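Long-range contacts in phosphoribosylaminoimidazole carboxylase, ATPase subunit (Thermotoga maritima, PDB 3AX6), which probably catalyses the ATP-dependent joining of 5-aminoimidazole ribonucleotide and bicarbonate to give N5-carboxyaminoimidazole ribonucleotide in purine biosynthesis: residues M16-K21 and G39-E44; V29-P34 and A48-S53; I270-T275 and L295-V300; A299-L304 and M344-V349. All coordinates share one frame; numbering follows the deposited sequence.

How the contacts relate
Along the chain, contacts 1 and 2 come first and interlock, their segments alternating within the Rossmann-like preATP-grasp domain. Their centres are about 16 Å apart, and strand 26-31 ties them together: Val29 packs on Thr17 and Ala42 and binds Glu44 through the backbone. Contacts 3 and 4 follow, about 13 Å apart between centres and sharing Ala299 and Val300. Contact 3 joins helix 268-272 of the ATP-grasp region to the approach of strand 299-305; contact 4 pairs that strand with 343-350 in one antiparallel sheet. Contacts 1 and 3, about 7 Å apart at their nearest atoms, both reach the second subunit, so the preATP-grasp domain and the region around strand 299-305 take part in the dimer interface. None lies at the ADP-binding site.

Contact 1: M16-K21 and G39-E44; sequences MTLEAK and GQVADE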
loop_
_atom_site.group_PDB
_atom_site.type_symbol
_atom_site.label_atom_id
_atom_site.label_comp_id
_atom_site.label_asym_id
_atom_site.label_seq_id
_atom_site.Cartn_x
_atom_site.Cartn_y
_atom_site.Cartn_z
HETATM N N MSE A 16 -4.117 0.801 -9.551
HETATM C CA MSE A 16 -4.797 2.097 -9.657
HETATM C C MSE A 16 -6.134 1.973 -8.914
HETATM O O MSE A 16 -6.519 2.843 -8.134
HETATM C CB MSE A 16 -5.096 2.454 -11.120
HETATM C CG MSE A 16 -3.897 2.772 -12.004
HETATM SE SE MSE A 16 -4.444 3.029 -13.862
HETATM C CE MSE A 16 -5.887 4.236 -13.552
ATOM N N THR A 17 -6.841 0.881 -9.186
ATOM C CA THR A 17 -8.130 0.616 -8.563
ATOM C C THR A 17 -8.042 0.714 -7.035
ATOM O O THR A 17 -8.791 1.485 -6.422
ATOM C CB THR A 17 -8.667 -0.795 -8.953
ATOM O OG1 THR A 17 -8.969 -0.832 -10.355
ATOM C CG2 THR A 17 -9.920 -1.128 -8.160
ATOM N N LEU A 18 -7.131 -0.049 -6.424
ATOM C CA LEU A 18 -6.995 -0.025 -4.967
ATOM C C LEU A 18 -6.751 1.386 -4.445
ATOM O O LEU A 18 -7.438 1.840 -3.538
ATOM C CB LEU A 18 -5.865 -0.946 -4.488
ATOM C CG LEU A 18 -6.066 -2.466 -4.418
ATOM C CD1 LEU A 18 -7.371 -2.814 -3.700
ATOM C CD2 LEU A 18 -6.090 -3.025 -5.806
ATOM N N GLU A 19 -5.785 2.090 -5.022
ATOM C CA GLU A 19 -5.485 3.446 -4.572
ATOM C C GLU A 19 -6.669 4.372 -4.744
ATOM O O GLU A 19 -6.867 5.285 -3.948
ATOM C CB GLU A 19 -4.278 4.016 -5.323
ATOM C CG GLU A 19 -2.943 3.488 -4.837
ATOM C CD GLU A 19 -2.731 3.732 -3.347
ATOM O OE1 GLU A 19 -2.959 4.876 -2.886
ATOM O OE2 GLU A 19 -2.335 2.779 -2.635
ATOM N N ALA A 20 -7.457 4.138 -5.786
ATOM C CA ALA A 20 -8.618 4.972 -6.049
ATOM C C ALA A 20 -9.673 4.752 -4.968
ATOM O O ALA A 20 -10.211 5.704 -4.405
ATOM C CB ALA A 20 -9.187 4.652 -7.431
ATOM N N LYS A 21 -9.968 3.492 -4.671
ATOM C CA LYS A 21 -10.954 3.192 -3.644
ATOM C C LYS A 21 -10.457 3.696 -2.297
ATOM O O LYS A 21 -11.251 4.100 -1.451
ATOM C CB LYS A 21 -11.228 1.691 -3.595
ATOM C CG LYS A 21 -11.827 1.178 -4.900
ATOM C CD LYS A 21 -12.213 -0.295 -4.835
ATOM C CE LYS A 21 -13.301 -0.543 -3.791
ATOM N NZ LYS A 21 -14.488 0.314 -4.010
ATOM N N GLY A 39 -10.800 -5.953 -11.849
ATOM C CA GLY A 39 -12.226 -6.098 -11.620
ATOM C C GLY A 39 -12.548 -6.772 -10.297
ATOM O O GLY A 39 -13.545 -6.447 -9.651
ATOM N N GLN A 40 -11.704 -7.712 -9.887
ATOM C CA GLN A 40 -11.917 -8.420 -8.632
ATOM C C GLN A 40 -11.923 -7.521 -7.386
ATOM O O GLN A 40 -12.608 -7.822 -6.406
ATOM C CB GLN A 40 -10.857 -9.499 -8.461
ATOM C CG GLN A 40 -11.022 -10.672 -9.394
ATOM C CD GLN A 40 -10.029 -11.770 -9.098
ATOM O OE1 GLN A 40 -8.818 -11.580 -9.230
ATOM N NE2 GLN A 40 -10.533 -12.927 -8.688
ATOM N N VAL A 41 -11.164 -6.429 -7.424
ATOM C CA VAL A 41 -11.096 -5.522 -6.284
ATOM C C VAL A 41 -11.799 -4.187 -6.539
ATOM O O VAL A 41 -11.757 -3.275 -5.706
ATOM C CB VAL A 41 -9.627 -5.276 -5.862
ATOM C CG1 VAL A 41 -8.993 -6.602 -5.459
ATOM C CG2 VAL A 41 -8.837 -4.633 -7.002
ATOM N N ALA A 42 -12.451 -4.085 -7.694
ATOM C CA ALA A 42 -13.188 -2.883 -8.057
ATOM C C ALA A 42 -14.620 -3.059 -7.559
ATOM O O ALA A 42 -14.934 -4.054 -6.903
ATOM C CB ALA A 42 -13.172 -2.689 -9.575
ATOM N N ASP A 43 -15.484 -2.097 -7.862
ATOM C CA ASP A 43 -16.879 -2.172 -7.439
ATOM C C ASP A 43 -17.707 -2.911 -8.491
ATOM O O ASP A 43 -18.640 -3.637 -8.167
ATOM C CB ASP A 43 -17.434 -0.763 -7.231
ATOM C CG ASP A 43 -16.758 -0.037 -6.090
ATOM O OD1 ASP A 43 -17.223 -0.179 -4.937
ATOM O OD2 ASP A 43 -15.752 0.663 -6.346
ATOM N N GLU A 44 -17.344 -2.715 -9.754
ATOM C CA GLU A 44 -18.024 -3.341 -10.879
ATOM C C GLU A 44 -17.038 -3.543 -12.019
ATOM O O GLU A 44 -16.005 -2.875 -12.084
ATOM C CB GLU A 44 -19.136 -2.442 -11.411
ATOM C CG GLU A 44 -20.287 -2.160 -10.486
ATOM C CD GLU A 44 -21.229 -1.151 -11.102
ATOM O OE1 GLU A 44 -21.537 -1.298 -12.301
ATOM O OE2 GLU A 44 -21.662 -0.215 -10.400
#
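Val41 and Leu18 meet where helix 11-22 of the Rossmann-like preATP-grasp domain packs against the end of the short helix 37-41. Their side chains cross at about a right angle. Val41 CG2, in the crowded position between its backbone N and carbonyl carbon, lies 3.4 Å from Leu18 CD2, tighter than an ordinary methyl contact, and it also reaches Thr17 CG2 at 3.8 Å. The carbonyl of Val41 lies over the aliphatic part of Lys21, with its O 3.1 Å from Lys21 CD. Val41 also packs on Val41 of the second subunit, which brings this corner into the dimer interface.

Ala42 follows, its CA 3.7 Å from Thr17 CG2. That methyl stands anti to the backbone N of Thr17 (chi1 of -66° for OG1), directed at the turn, while Thr17 OG1 is hydrogen-bonded back to Gly13 O in its own helix. Strand 26-31 adjoins both residues through Val29.

Asp43 carries the polar end of the contact. Lys21 bends at its last two torsions to meet the carboxylate tip to tip in a salt bridge. OD2 also accepts from the backbone N of Val27, which ties the carboxylate to the neighbouring strand. Lys21 NZ approaches Asp43 OD2 at 2.7 Å on its syn side, 30° out of the carboxylate plane, with a weaker bond to OD1 of the same group at 2.9 Å.

Contact 2: V29-P34 and A48-S53; sequences VLDPTP and AGFFDS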
loop_
_atom_site.group_PDB
_atom_site.type_symbol
_atom_site.label_atom_id
_atom_site.label_comp_id
_atom_site.label_asym_id
_atom_site.label_seq_id
_atom_site.Cartn_x
_atom_site.Cartn_y
_atom_site.Cartn_z
ATOM N N VAL A 29 -14.377 -1.068 -13.625
ATOM C CA VAL A 29 -13.328 -1.557 -14.527
ATOM C C VAL A 29 -13.868 -2.217 -15.811
ATOM O O VAL A 29 -14.856 -2.948 -15.782
ATOM C CB VAL A 29 -12.406 -2.590 -13.790
ATOM C CG1 VAL A 29 -11.526 -3.327 -14.783
ATOM C CG2 VAL A 29 -11.546 -1.889 -12.751
ATOM N N LEU A 30 -13.209 -1.941 -16.932
ATOM C CA LEU A 30 -13.591 -2.523 -18.212
ATOM C C LEU A 30 -12.416 -3.357 -18.701
ATOM O O LEU A 30 -11.316 -2.840 -18.899
ATOM C CB LEU A 30 -13.932 -1.438 -19.237
ATOM C CG LEU A 30 -14.340 -1.925 -20.638
ATOM C CD1 LEU A 30 -15.088 -0.814 -21.362
ATOM C CD2 LEU A 30 -13.102 -2.360 -21.452
ATOM N N ASP A 31 -12.660 -4.652 -18.886
ATOM C CA ASP A 31 -11.631 -5.585 -19.328
ATOM C C ASP A 31 -12.317 -6.794 -19.986
ATOM O O ASP A 31 -13.366 -7.247 -19.518
ATOM C CB ASP A 31 -10.805 -6.028 -18.120
ATOM C CG ASP A 31 -9.491 -6.664 -18.512
ATOM O OD1 ASP A 31 -8.520 -5.916 -18.785
ATOM O OD2 ASP A 31 -9.431 -7.914 -18.557
ATOM N N PRO A 32 -11.738 -7.328 -21.077
ATOM C CA PRO A 32 -12.319 -8.477 -21.782
ATOM C C PRO A 32 -12.244 -9.820 -21.063
ATOM O O PRO A 32 -12.800 -10.814 -21.529
ATOM C CB PRO A 32 -11.569 -8.482 -23.110
ATOM C CG PRO A 32 -10.239 -7.970 -22.731
ATOM C CD PRO A 32 -10.565 -6.817 -21.806
ATOM N N THR A 33 -11.564 -9.845 -19.925
ATOM C CA THR A 33 -11.434 -11.069 -19.146
ATOM C C THR A 33 -12.265 -11.014 -17.863
ATOM O O THR A 33 -12.043 -10.165 -17.001
ATOM C CB THR A 33 -9.968 -11.324 -18.763
ATOM O OG1 THR A 33 -9.172 -11.412 -19.951
ATOM C CG2 THR A 33 -9.842 -12.616 -17.956
ATOM N N PRO A 34 -13.242 -11.923 -17.727
ATOM C CA PRO A 34 -14.084 -11.950 -16.528
ATOM C C PRO A 34 -13.218 -12.111 -15.285
ATOM O O PRO A 34 -12.205 -12.808 -15.314
ATOM C CB PRO A 34 -14.979 -13.161 -16.767
ATOM C CG PRO A 34 -15.119 -13.172 -18.254
ATOM C CD PRO A 34 -13.706 -12.915 -18.712
ATOM N N ALA A 48 -15.776 -6.666 -21.514
ATOM C CA ALA A 48 -15.755 -6.214 -22.899
ATOM C C ALA A 48 -14.361 -5.853 -23.379
ATOM O O ALA A 48 -13.504 -5.453 -22.594
ATOM C CB ALA A 48 -16.679 -5.015 -23.062
ATOM N N GLY A 49 -14.160 -5.983 -24.688
ATOM C CA GLY A 49 -12.881 -5.675 -25.295
ATOM C C GLY A 49 -12.568 -4.196 -25.396
ATOM O O GLY A 49 -13.454 -3.344 -25.340
ATOM N N PHE A 50 -11.285 -3.902 -25.563
ATOM C CA PHE A 50 -10.789 -2.540 -25.653
ATOM C C PHE A 50 -11.139 -1.847 -26.960
ATOM O O PHE A 50 -10.697 -0.729 -27.215
ATOM C CB PHE A 50 -9.274 -2.547 -25.442
ATOM C CG PHE A 50 -8.851 -3.241 -24.174
ATOM C CD1 PHE A 50 -7.890 -4.245 -24.202
ATOM C CD2 PHE A 50 -9.432 -2.905 -22.953
ATOM C CE1 PHE A 50 -7.519 -4.901 -23.031
ATOM C CE2 PHE A 50 -9.067 -3.555 -21.778
ATOM C CZ PHE A 50 -8.111 -4.552 -21.816
ATOM N N PHE A 51 -11.931 -2.510 -27.790
ATOM C CA PHE A 51 -12.341 -1.923 -29.058
ATOM C C PHE A 51 -13.838 -2.078 -29.245
ATOM O O PHE A 51 -14.354 -1.942 -30.352
ATOM C CB PHE A 51 -11.557 -2.547 -30.214
ATOM C CG PHE A 51 -10.174 -1.988 -30.353
ATOM C CD1 PHE A 51 -9.967 -0.772 -30.990
ATOM C CD2 PHE A 51 -9.089 -2.626 -29.760
ATOM C CE1 PHE A 51 -8.700 -0.189 -31.029
ATOM C CE2 PHE A 51 -7.814 -2.055 -29.791
ATOM C CZ PHE A 51 -7.620 -0.831 -30.426
ATOM N N ASP A 52 -14.528 -2.361 -28.141
ATOM C CA ASP A 52 -15.975 -2.501 -28.156
ATOM C C ASP A 52 -16.567 -1.111 -27.948
ATOM O O ASP A 52 -16.985 -0.748 -26.849
ATOM C CB ASP A 52 -16.452 -3.434 -27.046
ATOM C CG ASP A 52 -17.952 -3.659 -27.083
ATOM O OD1 ASP A 52 -18.699 -2.685 -27.307
ATOM O OD2 ASP A 52 -18.391 -4.808 -26.880
ATOM N N SER A 53 -16.577 -0.344 -29.030
ATOM C CA SER A 53 -17.090 1.014 -29.050
ATOM C C SER A 53 -18.219 1.288 -28.051
ATOM O O SER A 53 -18.042 2.012 -27.071
ATOM C CB SER A 53 -17.559 1.335 -30.470
ATOM O OG SER A 53 -18.116 2.631 -30.553
#
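Pro32 lies over one face of the Phe50 ring, its CD 3.8 Å from the ring centroid and 29° off the normal, a CH-pi contact. The packing is close on this side: Pro32 CD comes within 3.3 Å of Phe50 CZ, and the two side chains cross at about a right angle. The ring edge is engaged as well. Leu30 O lies in its plane, and Asp31 OD1 stands 3.3 Å from Phe50 CZ with the carboxylate turned 70° from the ring. Leu30, its CG anti to the backbone N (chi1 179°), slides past the ring in the opposite direction; its CD2 sits 3.3 Å from Ala48 O and 4.0 Å from Phe50 CD2, while helix 53-61 adjoins the same leucine.

One backbone bond joins the segments, Ala48 N to Asp31 O at 3.2 Å. Ala48 O comes close to Pro32 N, which has no hydrogen to give.

The solvent side is looser. Pro32 CB rests on Gly49 CA at 3.8 Å, and beyond it Thr33 and Pro34 turn outward, away from the 48-53 loop. An Asx turn shapes their departure: Thr33 N donates to Asp31 OD2 at 3.2 Å. The other carboxylate oxygen, OD1, accepts from Gly9 N. An acidic residue late in the second strand and gripping a probable glycine-rich turn after the first is an arrangement consistent with the Rossmann-type fold of preATP-grasp domains.

Contact 3: I270-T275 and L295-V300; sequences IEACVT and LLIPAV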
loop_
_atom_site.group_PDB
_atom_site.type_symbol
_atom_site.label_atom_id
_atom_site.label_comp_id
_atom_site.label_asym_id
_atom_site.label_seq_id
_atom_site.Cartn_x
_atom_site.Cartn_y
_atom_site.Cartn_z
ATOM N N ILE A 270 6.302 3.213 -4.698
ATOM C CA ILE A 270 5.422 2.587 -3.710
ATOM C C ILE A 270 6.144 2.326 -2.398
ATOM O O ILE A 270 5.561 2.463 -1.320
ATOM C CB ILE A 270 4.866 1.240 -4.228
ATOM C CG1 ILE A 270 4.000 1.478 -5.464
ATOM C CG2 ILE A 270 4.054 0.547 -3.140
ATOM C CD1 ILE A 270 3.627 0.207 -6.204
ATOM N N GLU A 271 7.422 1.974 -2.501
ATOM C CA GLU A 271 8.231 1.659 -1.333
ATOM C C GLU A 271 9.161 2.769 -0.854
ATOM O O GLU A 271 9.501 2.805 0.322
ATOM C CB GLU A 271 9.112 0.435 -1.607
ATOM C CG GLU A 271 8.478 -0.710 -2.388
ATOM C CD GLU A 271 7.369 -1.414 -1.631
ATOM O OE1 GLU A 271 7.405 -1.429 -0.377
ATOM O OE2 GLU A 271 6.466 -1.969 -2.297
ATOM N N ALA A 272 9.576 3.665 -1.747
ATOM C CA ALA A 272 10.544 4.695 -1.370
ATOM C C ALA A 272 10.155 6.163 -1.440
ATOM O O ALA A 272 10.976 7.037 -1.145
ATOM C CB ALA A 272 11.813 4.486 -2.172
ATOM N N CYS A 273 8.928 6.447 -1.844
ATOM C CA CYS A 273 8.493 7.828 -1.945
ATOM C C CYS A 273 7.269 8.057 -1.079
ATOM O O CYS A 273 6.564 7.114 -0.723
ATOM C CB CYS A 273 8.187 8.189 -3.402
ATOM S SG CYS A 273 9.656 8.335 -4.461
ATOM N N VAL A 274 7.038 9.313 -0.725
ATOM C CA VAL A 274 5.905 9.661 0.106
ATOM C C VAL A 274 4.601 9.209 -0.556
ATOM O O VAL A 274 3.827 8.466 0.050
ATOM C CB VAL A 274 5.895 11.177 0.390
ATOM C CG1 VAL A 274 4.653 11.557 1.197
ATOM C CG2 VAL A 274 7.162 11.560 1.153
ATOM N N THR A 275 4.360 9.645 -1.793
ATOM C CA THR A 275 3.149 9.242 -2.502
ATOM C C THR A 275 3.471 8.420 -3.750
ATOM O O THR A 275 4.259 8.827 -4.610
ATOM C CB THR A 275 2.241 10.464 -2.876
ATOM O OG1 THR A 275 2.052 10.522 -4.291
ATOM C CG2 THR A 275 2.825 11.744 -2.393
ATOM N N LEU A 295 11.835 11.377 -1.909
ATOM C CA LEU A 295 12.405 10.035 -1.847
ATOM C C LEU A 295 12.872 9.827 -0.417
ATOM O O LEU A 295 13.796 10.500 0.043
ATOM C CB LEU A 295 13.590 9.900 -2.804
ATOM C CG LEU A 295 14.265 8.525 -2.876
ATOM C CD1 LEU A 295 13.346 7.526 -3.543
ATOM C CD2 LEU A 295 15.552 8.628 -3.671
ATOM N N LEU A 296 12.228 8.898 0.283
ATOM C CA LEU A 296 12.551 8.621 1.673
ATOM C C LEU A 296 13.802 7.763 1.838
ATOM O O LEU A 296 14.519 7.879 2.831
ATOM C CB LEU A 296 11.366 7.925 2.352
ATOM C CG LEU A 296 10.031 8.671 2.376
ATOM C CD1 LEU A 296 8.962 7.775 2.989
ATOM C CD2 LEU A 296 10.170 9.962 3.178
ATOM N N ILE A 297 14.067 6.904 0.865
ATOM C CA ILE A 297 15.223 6.021 0.941
ATOM C C ILE A 297 15.479 5.420 -0.426
ATOM O O ILE A 297 14.537 5.124 -1.150
ATOM C CB ILE A 297 14.951 4.862 1.946
ATOM C CG1 ILE A 297 16.169 3.953 2.067
ATOM C CG2 ILE A 297 13.760 4.029 1.468
ATOM C CD1 ILE A 297 16.063 2.979 3.230
ATOM N N PRO A 298 16.760 5.247 -0.802
ATOM C CA PRO A 298 17.147 4.667 -2.095
ATOM C C PRO A 298 16.509 3.293 -2.279
ATOM O O PRO A 298 16.236 2.598 -1.307
ATOM C CB PRO A 298 18.665 4.587 -1.990
ATOM C CG PRO A 298 18.987 5.819 -1.186
ATOM C CD PRO A 298 17.944 5.757 -0.088
ATOM N N ALA A 299 16.288 2.896 -3.526
ATOM C CA ALA A 299 15.657 1.614 -3.792
ATOM C C ALA A 299 16.020 0.982 -5.125
ATOM O O ALA A 299 16.324 1.659 -6.105
ATOM C CB ALA A 299 14.139 1.771 -3.703
ATOM N N VAL A 300 15.971 -0.340 -5.147
ATOM C CA VAL A 300 16.250 -1.102 -6.350
ATOM C C VAL A 300 15.073 -2.053 -6.532
ATOM O O VAL A 300 14.744 -2.823 -5.633
ATOM C CB VAL A 300 17.566 -1.897 -6.215
ATOM C CG1 VAL A 300 17.799 -2.746 -7.465
ATOM C CG2 VAL A 300 18.730 -0.925 -6.016
#
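Ala272 O accepts a short hydrogen bond from Leu296 N, 2.7 Å with an N-H...O angle of 150°, the donor tilted only slightly from the carbonyl plane. The same oxygen takes a CA-H...O contact from Leu295 CA at 3.4 Å, so two groups of the second segment converge on one carbonyl. The methyl of Ala272 points at the second segment as well: its CB lies 3.0 Å from Ile297 O, a notably close approach, and 3.7 Å from Leu295 CD1, with Ala299 CB at 3.9 Å.

Leu295 gets there by its rotamer. CG is anti to the backbone N (chi1 -178°), and although the side chain sets out away from the helix end, CD1 swings back to lie against both Ala272 CB and Cys273 SG.

Cys273 is the first residue to leave helical geometry after helix 268-272, and it forms a single beta bridge with Leu295. The bridge links the end of that helix, in the ATP-grasp region, to the stretch leading into strand 299-305 of the large antiparallel sheet.

Further out, the side chains of Val274 and Leu296 cross at about a right angle, with Val274 CG2 4.0 Å from Leu296 CD2. Val274, Leu296 and Ile297 also pack on the second subunit, on its Val350, Ile297 and Leu296 respectively. Within its own chain, Leu296 O accepts a hydrogen bond from Arg352 NH1, and Pro298 bonds through its backbone to Asp351.

Contact 4: A299-L304 and M344-V349; sequences AVMVNL and MGHFTV
Val302 and Phe347 form a hydrogen-bonded pair at the middle of two antiparallel strands, 299-304 and 344-349, whose directions lie 156° apart. Their two reciprocal backbone bonds are 2.9 Å each, Val302 N to Phe347 O being the straighter. The strands are neighbours in the large antiparallel sheet to which strands of both the ATP-grasp and the C-terminal regions contribute, and a classic beta bulge lies at the Leu304 end: Met344 and Gly345 both face Leu304, whose O accepts from Met344 N and, weakly, from Gly345 N. Gly345 sits at phi 159°, where any side chain would collide with the carbonyl O of Met344.

One face of the sheet bears His346, Met301, Asn303 and Thr348. Met301, a selenomethionine bent along its chain, sets CG 3.6 Å from His346 CD2, its selenium lying obliquely to the ring. Thr348 OG1 lies in the imidazole plane at its edge. The Asn303 amide stands nearly perpendicular to that ring; its OD1 bonds Asn264 ND2, whereas His346 ND1 bonds Tyr333 OH and the ring stacks with His267.

The other face is apolar. Phe347 CG takes the position between its backbone N and carbonyl carbon (chi1 71°), which lays the ring alongside Val302, both side chains pointing the same way. Leu304 comes at the ring's edge, with CD2 3.8 Å from Phe347 CD2. Over the face, in a CH-pi contact, Val302 CB stands 3.5 Å above the Phe347 ring plane, offset toward the rim.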
loop_
_atom_site.group_PDB
_atom_site.type_symbol
_atom_site.label_atom_id
_atom_site.label_comp_id
_atom_site.label_asym_id
_atom_site.label_seq_id
_atom_site.Cartn_x
_atom_site.Cartn_y
_atom_site.Cartn_z
ATOM N N ALA A 299 16.288 2.896 -3.526
ATOM C CA ALA A 299 15.657 1.614 -3.792
ATOM C C ALA A 299 16.020 0.982 -5.125
ATOM O O ALA A 299 16.324 1.659 -6.105
ATOM C CB ALA A 299 14.139 1.771 -3.703
ATOM N N VAL A 300 15.971 -0.340 -5.147
ATOM C CA VAL A 300 16.250 -1.102 -6.350
ATOM C C VAL A 300 15.073 -2.053 -6.532
ATOM O O VAL A 300 14.744 -2.823 -5.633
ATOM C CB VAL A 300 17.566 -1.897 -6.215
ATOM C CG1 VAL A 300 17.799 -2.746 -7.465
ATOM C CG2 VAL A 300 18.730 -0.925 -6.016
HETATM N N MSE A 301 14.412 -1.957 -7.680
HETATM C CA MSE A 301 13.274 -2.820 -7.973
HETATM C C MSE A 301 13.662 -3.792 -9.070
HETATM O O MSE A 301 14.315 -3.412 -10.050
HETATM C CB MSE A 301 12.065 -2.005 -8.434
HETATM C CG MSE A 301 10.859 -2.871 -8.769
HETATM SE SE MSE A 301 10.058 -2.446 -10.483
HETATM C CE MSE A 301 11.278 -3.394 -11.639
ATOM N N VAL A 302 13.260 -5.047 -8.896
ATOM C CA VAL A 302 13.548 -6.104 -9.861
ATOM C C VAL A 302 12.258 -6.835 -10.216
ATOM O O VAL A 302 11.479 -7.204 -9.332
ATOM C CB VAL A 302 14.560 -7.148 -9.291
ATOM C CG1 VAL A 302 14.719 -8.305 -10.262
ATOM C CG2 VAL A 302 15.903 -6.501 -9.036
ATOM N N ASN A 303 12.044 -7.050 -11.509
ATOM C CA ASN A 303 10.856 -7.749 -11.973
ATOM C C ASN A 303 10.983 -9.246 -11.775
ATOM O O ASN A 303 12.052 -9.817 -11.945
ATOM C CB ASN A 303 10.601 -7.476 -13.463
ATOM C CG ASN A 303 10.109 -6.072 -13.722
ATOM O OD1 ASN A 303 9.165 -5.610 -13.089
ATOM N ND2 ASN A 303 10.745 -5.386 -14.667
ATOM N N LEU A 304 9.883 -9.874 -11.391
ATOM C CA LEU A 304 9.858 -11.314 -11.220
ATOM C C LEU A 304 9.099 -11.837 -12.425
ATOM O O LEU A 304 7.933 -11.494 -12.619
ATOM C CB LEU A 304 9.121 -11.705 -9.943
ATOM C CG LEU A 304 9.879 -11.615 -8.623
ATOM C CD1 LEU A 304 8.987 -12.116 -7.509
ATOM C CD2 LEU A 304 11.140 -12.454 -8.692
HETATM N N MSE A 344 5.199 -11.715 -13.406
HETATM C CA MSE A 344 4.417 -12.261 -12.304
HETATM C C MSE A 344 4.460 -11.356 -11.074
HETATM O O MSE A 344 3.700 -11.543 -10.129
HETATM C CB MSE A 344 4.940 -13.649 -11.938
HETATM C CG MSE A 344 4.849 -14.661 -13.071
HETATM SE SE MSE A 344 3.033 -14.844 -13.708
HETATM C CE MSE A 344 2.379 -16.096 -12.374
ATOM N N GLY A 345 5.355 -10.379 -11.084
ATOM C CA GLY A 345 5.460 -9.477 -9.952
ATOM C C GLY A 345 6.812 -8.804 -9.907
ATOM O O GLY A 345 7.553 -8.805 -10.895
ATOM N N HIS A 346 7.125 -8.205 -8.766
ATOM C CA HIS A 346 8.409 -7.559 -8.581
ATOM C C HIS A 346 8.748 -7.572 -7.101
ATOM O O HIS A 346 7.886 -7.844 -6.261
ATOM C CB HIS A 346 8.395 -6.105 -9.115
ATOM C CG HIS A 346 7.571 -5.148 -8.302
ATOM N ND1 HIS A 346 6.230 -4.928 -8.537
ATOM C CD2 HIS A 346 7.902 -4.345 -7.261
ATOM C CE1 HIS A 346 5.772 -4.032 -7.679
ATOM N NE2 HIS A 346 6.767 -3.663 -6.893
ATOM N N PHE A 347 10.014 -7.328 -6.786
ATOM C CA PHE A 347 10.440 -7.247 -5.407
ATOM C C PHE A 347 11.317 -6.014 -5.342
ATOM O O PHE A 347 11.885 -5.598 -6.355
ATOM C CB PHE A 347 11.157 -8.535 -4.944
ATOM C CG PHE A 347 12.520 -8.756 -5.541
ATOM C CD1 PHE A 347 13.638 -8.108 -5.027
ATOM C CD2 PHE A 347 12.694 -9.670 -6.580
ATOM C CE1 PHE A 347 14.909 -8.371 -5.531
ATOM C CE2 PHE A 347 13.956 -9.942 -7.094
ATOM C CZ PHE A 347 15.068 -9.297 -6.573
ATOM N N THR A 348 11.391 -5.402 -4.168
ATOM C CA THR A 348 12.167 -4.185 -3.989
ATOM C C THR A 348 13.093 -4.300 -2.794
ATOM O O THR A 348 12.783 -4.965 -1.807
ATOM C CB THR A 348 11.242 -2.980 -3.765
ATOM O OG1 THR A 348 10.358 -2.835 -4.884
ATOM C CG2 THR A 348 12.051 -1.714 -3.618
ATOM N N VAL A 349 14.240 -3.648 -2.891
ATOM C CA VAL A 349 15.207 -3.670 -1.813
ATOM C C VAL A 349 15.540 -2.232 -1.465
ATOM O O VAL A 349 16.208 -1.538 -2.242
ATOM C CB VAL A 349 16.495 -4.410 -2.238
ATOM C CG1 VAL A 349 17.577 -4.212 -1.200
ATOM C CG2 VAL A 349 16.200 -5.894 -2.420
#